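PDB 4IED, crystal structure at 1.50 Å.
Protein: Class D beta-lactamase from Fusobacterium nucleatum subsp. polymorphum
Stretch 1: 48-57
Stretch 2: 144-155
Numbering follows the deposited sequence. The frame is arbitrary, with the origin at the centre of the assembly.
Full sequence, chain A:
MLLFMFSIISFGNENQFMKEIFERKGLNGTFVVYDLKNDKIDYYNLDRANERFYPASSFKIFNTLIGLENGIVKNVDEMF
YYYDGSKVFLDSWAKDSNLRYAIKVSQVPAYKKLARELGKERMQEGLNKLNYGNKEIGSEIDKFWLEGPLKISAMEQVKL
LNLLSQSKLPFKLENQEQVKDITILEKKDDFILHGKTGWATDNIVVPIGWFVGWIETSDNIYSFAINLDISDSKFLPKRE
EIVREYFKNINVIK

Stretch 1, residues 48-57: RANERFYPAS
Stretch 2 144-155: FWLEGPLKISAM

Residues 48-57 and 144-155 run antiparallel, with CA atoms pairing as Ala-49/Ala-154 (5.1 Å), Arg-52/Ser-153 (4.0 Å), Tyr-54/Lys-151 (4.3 Å) and Ala-56/Leu-146 (4.5 Å); together they bury 834 Å². Stretch 1 begins at the end of a helix (Arg-48, Ala-49) and stretch 2 finishes at the start of one (Ala-154, Met-155). Ala-49 O accepts a hydrogen bond from Met-155 N (3.0 Å), a donor left free in the first turn of its helix. Ala-49 CB packs against Met-155 CE at 4.1 Å; Met-155 is t, p, p.

Glu-51 N closes a turn onto Arg-48 O (2.9 Å). One water donates to Arg-48 O and Glu-51 O (both 2.8 Å) and accepts from Ala-154 N (2.9 Å), joining the backbones. Ser-153 (chi1 p), the N-cap of its helix, points its CB toward stretch 1, 3.3 Å from Glu-51 O. Arg-52 extends as m, t, t, its CB packing 3.6 Å from Lys-151 CB.

At Phe-53 (phi/psi -131/158) the backbones form a single antiparallel bridge with Ile-152 (-148/145): Phe-53 N to Ile-152 O and Ile-152 N to Phe-53 O, both 2.9 Å. The Phe-53 side chain (chi1 m) points away.

Tyr-54 (-54/134; chi1 -50°, chi2 -31°) brings its ring back over stretch 2, which covers 105 Å² of Tyr-54. Gly-148 CA lies over one ring face, 3.3 Å from Tyr-54 CE1; a CB here would be tight against CE1, and the 84/163 backbone itself calls for glycine. The peptide before Pro-149 is cis. Lys-151, m and then fully extended, brings CE to 3.7 Å from Tyr-54 CE1.

Buried Pro-55 (-80/-13) sets CG 4.0 Å from both Trp-145 CB and Leu-150 CD2, and CB 3.8 Å from Ile-152 CG2. Finally, Ala-56 N (residue at 48/-147) makes a weak hydrogen bond to Trp-145 O (2.9 Å, 123°).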

# COMPACT_ATOMS: atom_id res chain seq x y z
N ARG A 48 -11.95 -13.27 3.94
CA ARG A 48 -11.72 -11.91 3.41
C ARG A 48 -10.23 -11.63 3.15
O ARG A 48 -9.94 -10.84 2.27
CB ARG A 48 -12.34 -10.90 4.38
CG ARG A 48 -12.22 -9.48 3.90
CD ARG A 48 -13.00 -8.55 4.78
NE ARG A 48 -12.72 -7.15 4.41
CZ ARG A 48 -13.61 -6.14 4.47
NH1 ARG A 48 -14.85 -6.29 4.83
NH2 ARG A 48 -13.14 -4.93 4.15
N ALA A 49 -9.33 -12.25 3.86
CA ALA A 49 -7.88 -12.09 3.55
C ALA A 49 -7.57 -12.50 2.15
O ALA A 49 -6.73 -11.90 1.54
CB ALA A 49 -7.05 -12.88 4.51
N ASN A 50 -8.36 -13.43 1.60
CA ASN A 50 -8.15 -13.88 0.17
C ASN A 50 -9.09 -13.16 -0.79
O ASN A 50 -9.08 -13.49 -2.03
CB ASN A 50 -8.34 -15.37 0.11
CG ASN A 50 -7.25 -16.11 0.80
OD1 ASN A 50 -7.47 -16.97 1.67
ND2 ASN A 50 -6.06 -15.80 0.39
N GLU A 51 -9.93 -12.20 -0.34
CA GLU A 51 -10.84 -11.53 -1.24
C GLU A 51 -10.19 -10.29 -1.80
O GLU A 51 -9.60 -9.48 -1.09
CB GLU A 51 -12.13 -11.08 -0.47
CG GLU A 51 -13.15 -10.35 -1.32
CD GLU A 51 -14.44 -10.10 -0.65
OE1 GLU A 51 -14.53 -10.38 0.58
OE2 GLU A 51 -15.36 -9.61 -1.42
N ARG A 52 -10.28 -10.14 -3.09
CA ARG A 52 -9.67 -9.04 -3.80
C ARG A 52 -10.58 -7.79 -3.77
O ARG A 52 -11.80 -7.89 -4.00
CB ARG A 52 -9.39 -9.40 -5.26
CG ARG A 52 -8.33 -10.46 -5.41
CD ARG A 52 -8.12 -10.71 -6.87
NE ARG A 52 -6.95 -11.55 -7.14
CZ ARG A 52 -6.77 -12.19 -8.27
NH1 ARG A 52 -7.68 -12.27 -9.21
NH2 ARG A 52 -5.63 -12.84 -8.46
N PHE A 53 -9.94 -6.65 -3.47
CA PHE A 53 -10.60 -5.32 -3.41
C PHE A 53 -9.80 -4.33 -4.19
O PHE A 53 -8.50 -4.44 -4.40
CB PHE A 53 -10.76 -4.76 -1.95
CG PHE A 53 -11.56 -5.66 -1.03
CD1 PHE A 53 -12.95 -5.63 -1.10
CD2 PHE A 53 -10.97 -6.49 -0.06
CE1 PHE A 53 -13.70 -6.44 -0.25
CE2 PHE A 53 -11.66 -7.28 0.79
CZ PHE A 53 -13.05 -7.27 0.69
N TYR A 54 -10.42 -3.23 -4.63
CA TYR A 54 -9.66 -2.14 -5.27
C TYR A 54 -8.53 -1.73 -4.31
O TYR A 54 -8.83 -1.53 -3.13
CB TYR A 54 -10.53 -0.91 -5.56
CG TYR A 54 -11.85 -1.13 -6.27
CD1 TYR A 54 -12.06 -2.15 -7.19
CD2 TYR A 54 -12.86 -0.30 -5.98
CE1 TYR A 54 -13.27 -2.31 -7.82
CE2 TYR A 54 -14.05 -0.38 -6.62
CZ TYR A 54 -14.29 -1.42 -7.47
OH TYR A 54 -15.55 -1.54 -8.12
N PRO A 55 -7.29 -1.57 -4.79
CA PRO A 55 -6.24 -1.21 -3.83
C PRO A 55 -6.21 0.20 -3.45
O PRO A 55 -5.59 0.60 -2.42
CB PRO A 55 -4.96 -1.51 -4.64
CG PRO A 55 -5.41 -1.36 -6.09
CD PRO A 55 -6.81 -1.89 -6.13
N ALA A 56 -6.92 1.07 -4.17
CA ALA A 56 -6.82 2.52 -3.88
C ALA A 56 -5.47 2.97 -3.76
O ALA A 56 -4.57 2.52 -4.49
CB ALA A 56 -7.66 2.93 -2.68
N SER A 57 -5.20 3.95 -2.90
CA SER A 57 -3.84 4.49 -2.95
C SER A 57 -2.69 3.59 -2.46
O SER A 57 -1.55 3.98 -2.56
CB SER A 57 -3.74 5.82 -2.19
OG SER A 57 -4.62 6.84 -2.59
N PHE A 144 -7.80 3.11 -12.83
CA PHE A 144 -8.03 1.68 -12.67
C PHE A 144 -7.80 1.14 -11.30
O PHE A 144 -8.31 0.11 -11.01
CB PHE A 144 -7.23 0.86 -13.71
CG PHE A 144 -5.72 0.99 -13.57
CD1 PHE A 144 -5.04 0.13 -12.75
CD2 PHE A 144 -4.98 1.92 -14.30
CE1 PHE A 144 -3.67 0.25 -12.54
CE2 PHE A 144 -3.63 2.08 -14.07
CZ PHE A 144 -2.97 1.19 -13.25
N TRP A 145 -6.89 1.78 -10.52
CA TRP A 145 -6.61 1.33 -9.17
C TRP A 145 -7.54 1.94 -8.11
O TRP A 145 -7.47 1.57 -6.95
CB TRP A 145 -5.18 1.66 -8.77
CG TRP A 145 -4.94 3.20 -8.68
CD1 TRP A 145 -4.89 3.94 -7.59
CD2 TRP A 145 -4.50 4.05 -9.78
NE1 TRP A 145 -4.59 5.22 -7.89
CE2 TRP A 145 -4.32 5.34 -9.23
CE3 TRP A 145 -4.23 3.85 -11.13
CZ2 TRP A 145 -3.88 6.44 -9.98
CZ3 TRP A 145 -3.80 4.89 -11.88
CH2 TRP A 145 -3.61 6.22 -11.30
N LEU A 146 -8.43 2.88 -8.49
CA LEU A 146 -9.29 3.58 -7.55
C LEU A 146 -10.76 3.31 -7.64
O LEU A 146 -11.53 3.53 -6.67
CB LEU A 146 -8.94 5.09 -7.51
CG LEU A 146 -8.97 5.80 -8.75
CD1 LEU A 146 -10.31 6.41 -9.00
CD2 LEU A 146 -7.89 6.95 -8.71
N GLU A 147 -11.19 2.78 -8.75
CA GLU A 147 -12.66 2.52 -8.95
C GLU A 147 -12.91 1.18 -9.65
O GLU A 147 -13.97 0.97 -10.23
CB GLU A 147 -13.30 3.66 -9.77
CG GLU A 147 -12.75 3.82 -11.19
CD GLU A 147 -13.42 4.81 -12.12
OE1 GLU A 147 -13.89 5.81 -11.53
OE2 GLU A 147 -13.34 4.52 -13.39
N GLY A 148 -11.99 0.26 -9.61
CA GLY A 148 -12.03 -0.89 -10.53
C GLY A 148 -11.40 -0.52 -11.88
O GLY A 148 -11.35 0.67 -12.28
N PRO A 149 -11.06 -1.56 -12.68
CA PRO A 149 -11.28 -2.94 -12.38
C PRO A 149 -10.19 -3.64 -11.62
O PRO A 149 -10.39 -4.82 -11.21
CB PRO A 149 -11.42 -3.55 -13.74
CG PRO A 149 -10.52 -2.73 -14.60
CD PRO A 149 -10.66 -1.33 -14.08
N LEU A 150 -9.07 -2.96 -11.31
CA LEU A 150 -7.99 -3.67 -10.58
C LEU A 150 -8.45 -4.01 -9.17
O LEU A 150 -9.06 -3.21 -8.44
CB LEU A 150 -6.79 -2.75 -10.50
CG LEU A 150 -5.47 -3.34 -9.87
CD1 LEU A 150 -5.04 -4.56 -10.65
CD2 LEU A 150 -4.38 -2.29 -9.89
N LYS A 151 -8.11 -5.22 -8.75
CA LYS A 151 -8.41 -5.67 -7.37
C LYS A 151 -7.23 -6.58 -6.93
O LYS A 151 -6.57 -7.26 -7.74
CB LYS A 151 -9.68 -6.49 -7.30
CG LYS A 151 -10.98 -5.76 -7.64
CD LYS A 151 -12.12 -6.75 -7.55
CE LYS A 151 -13.41 -6.02 -7.83
NZ LYS A 151 -14.51 -7.00 -7.78
N ILE A 152 -6.95 -6.54 -5.62
CA ILE A 152 -5.93 -7.30 -4.93
C ILE A 152 -6.33 -7.64 -3.54
O ILE A 152 -7.09 -6.87 -2.91
CB ILE A 152 -4.55 -6.56 -5.00
CG1 ILE A 152 -3.41 -7.46 -4.56
CG2 ILE A 152 -4.61 -5.29 -4.20
CD1 ILE A 152 -1.97 -6.91 -4.78
N SER A 153 -5.94 -8.83 -3.04
CA SER A 153 -6.29 -9.23 -1.70
C SER A 153 -5.24 -8.86 -0.67
O SER A 153 -4.12 -8.57 -1.02
CB SER A 153 -6.60 -10.73 -1.64
OG SER A 153 -5.36 -11.45 -1.77
N ALA A 154 -5.64 -8.89 0.61
CA ALA A 154 -4.67 -8.62 1.69
C ALA A 154 -3.53 -9.64 1.58
O ALA A 154 -2.40 -9.28 1.76
CB ALA A 154 -5.37 -8.63 3.08
N MET A 155 -3.86 -10.90 1.33
CA MET A 155 -2.83 -11.96 1.26
C MET A 155 -1.88 -11.65 0.09
O MET A 155 -0.65 -11.82 0.23
CB MET A 155 -3.46 -13.36 1.05
CG MET A 155 -2.53 -14.48 1.36
SD MET A 155 -2.29 -14.69 3.12
CE MET A 155 -3.76 -15.26 3.70
O HOH W 1 -8.44 -8.73 1.29